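Local coordinates for protein titin (Homo sapiens, PDB 6H4L) that is a giant structural protein of the muscle sarcomere, from whose M-band segment this immunoglobulin-like domain comes, at residues Tyr57-Ser61 against Gly62-Leu66. Residues are numbered along the deposited sequence; the frame is centred on the assembly and turned at random.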
loop_
_atom_site.group_PDB
_atom_site.type_symbol
_atom_site.label_atom_id
_atom_site.label_comp_id
_atom_site.label_asym_id
_atom_site.label_seq_id
_atom_site.Cartn_x
_atom_site.Cartn_y
_atom_site.Cartn_z
ATOM N N TYR A 57 -2.269 0.023 8.180
ATOM C CA TYR A 57 -1.077 -0.227 7.377
ATOM C C TYR A 57 0.190 -0.250 8.214
ATOM O O TYR A 57 0.286 0.413 9.244
ATOM C CB TYR A 57 -0.944 0.753 6.200
ATOM C CG TYR A 57 -1.269 2.204 6.505
ATOM C CD1 TYR A 57 -0.339 3.043 7.111
ATOM C CD2 TYR A 57 -2.498 2.740 6.154
ATOM C CE1 TYR A 57 -0.639 4.371 7.373
ATOM C CE2 TYR A 57 -2.809 4.062 6.417
ATOM C CZ TYR A 57 -1.877 4.871 7.023
ATOM O OH TYR A 57 -2.199 6.186 7.274
ATOM N N THR A 58 1.169 -1.023 7.753
ATOM C CA THR A 58 2.399 -1.202 8.503
ATOM C C THR A 58 3.603 -1.223 7.575
ATOM O O THR A 58 3.459 -1.451 6.374
ATOM C CB THR A 58 2.400 -2.530 9.276
ATOM O OG1 THR A 58 2.217 -3.617 8.360
ATOM C CG2 THR A 58 1.292 -2.554 10.325
ATOM N N ASN A 59 4.782 -0.970 8.146
ATOM C CA ASN A 59 6.058 -1.091 7.444
ATOM C C ASN A 59 6.982 -1.877 8.350
ATOM O O ASN A 59 7.359 -1.405 9.420
ATOM C CB ASN A 59 6.671 0.287 7.139
ATOM C CG ASN A 59 7.997 0.189 6.390
ATOM O OD1 ASN A 59 8.573 -0.887 6.263
ATOM N ND2 ASN A 59 8.470 1.321 5.870
ATOM N N THR A 60 7.318 -3.092 7.942
ATOM C CA THR A 60 8.199 -3.933 8.734
ATOM C C THR A 60 9.477 -4.155 7.937
ATOM O O THR A 60 9.552 -5.046 7.089
ATOM C CB THR A 60 7.528 -5.280 9.071
ATOM O OG1 THR A 60 6.257 -5.040 9.680
ATOM C CG2 THR A 60 8.394 -6.087 10.032
ATOM N N SER A 61 10.475 -3.314 8.189
ATOM C CA SER A 61 11.753 -3.404 7.483
ATOM C C SER A 61 11.617 -3.356 5.957
ATOM O O SER A 61 12.420 -3.954 5.233
ATOM C CB SER A 61 12.509 -4.671 7.899
ATOM O OG SER A 61 12.645 -4.744 9.308
ATOM N N GLY A 62 10.618 -2.630 5.466
ATOM C CA GLY A 62 10.424 -2.504 4.031
ATOM C C GLY A 62 9.290 -3.354 3.470
ATOM O O GLY A 62 8.880 -3.167 2.328
ATOM N N VAL A 63 8.791 -4.290 4.266
ATOM C CA VAL A 63 7.582 -5.008 3.856
ATOM C C VAL A 63 6.393 -4.134 4.244
ATOM O O VAL A 63 6.193 -3.873 5.430
ATOM C CB VAL A 63 7.464 -6.371 4.540
ATOM C CG1 VAL A 63 6.174 -7.069 4.101
ATOM C CG2 VAL A 63 8.672 -7.251 4.218
ATOM N N LEU A 64 5.630 -3.675 3.249
ATOM C CA LEU A 64 4.534 -2.730 3.460
ATOM C C LEU A 64 3.236 -3.492 3.289
ATOM O O LEU A 64 3.073 -4.176 2.286
ATOM C CB LEU A 64 4.581 -1.620 2.415
ATOM C CG LEU A 64 5.951 -0.961 2.252
ATOM C CD1 LEU A 64 5.796 0.175 1.252
ATOM C CD2 LEU A 64 6.450 -0.463 3.593
ATOM N N THR A 65 2.316 -3.375 4.248
ATOM C CA THR A 65 1.030 -4.077 4.149
ATOM C C THR A 65 -0.085 -3.079 4.398
ATOM O O THR A 65 -0.006 -2.285 5.344
ATOM C CB THR A 65 0.920 -5.230 5.178
ATOM O OG1 THR A 65 2.047 -6.118 5.030
ATOM C CG2 THR A 65 -0.380 -6.027 4.997
ATOM N N LEU A 66 -1.095 -3.106 3.529
ATOM C CA LEU A 66 -2.338 -2.366 3.750
ATOM C C LEU A 66 -3.408 -3.402 3.994
ATOM O O LEU A 66 -3.553 -4.335 3.216
ATOM C CB LEU A 66 -2.717 -1.534 2.524
ATOM C CG LEU A 66 -4.117 -0.881 2.589
ATOM C CD1 LEU A 66 -4.142 0.155 3.696
ATOM C CD2 LEU A 66 -4.494 -0.236 1.247
HETATM O O HOH W 1 4.253 -4.843 7.097
#
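Asn59 extends its CG away from the backbone N, beside the carbonyl carbon (chi1 -179°), and with OD1 swung back almost into eclipse with its own CA (chi2 -11°) the amide reaches the backbone of the turn at Gly62, whose N-H it accepts at 2.8 Å between N and OD1. The donor N lies in the plane of the amide C=O, though the bond bends to 146° at the hydrogen. Asparagine suits the place because its short amide meets the turn while its carbons rest on a leucine: CD2 of Leu64 sits 3.3 Å from CG of Asn59, on a side chain whose own CG lies beside the backbone N and anti to the carbonyl carbon. The two side chains run alongside each other toward the domain interior, where Val40 touches both.

The turn itself, Thr60 to Val63, is type I', the tight reversal of a two-residue beta hairpin. Ser61 and Gly62 both have positive phi, and at Gly62 a side chain would collide with the carbonyl O of Ser61. Thr60 and Val63 close the loop through paired backbone bonds, the one from Thr60 N to Val63 O being nearly straight at 2.9 Å. Thr58 and Thr65 make the next hydrogen-bonded pair.

On the face opposite Asn59, a water donates to Val63 O, 2.7 Å from its oxygen, and is bonded to Thr58 OG1 at 2.7 Å, with longer links to the hydroxyls of Thr60 and Thr65. Threonine fits here, joining a branched shape suited to strands with a hydroxyl for the water. At the far end, the Tyr57 ring meets CD1 of Leu66 with its edge and sends OH to Leu49 O.

The hairpin is thus two-faced: Leu64 and Leu66, both buried, give the inward face of this immunoglobulin sandwich strand pair its apolar part, the threonines of the other face hold a water, and Asn59 ties one strand directly to the turn backbone.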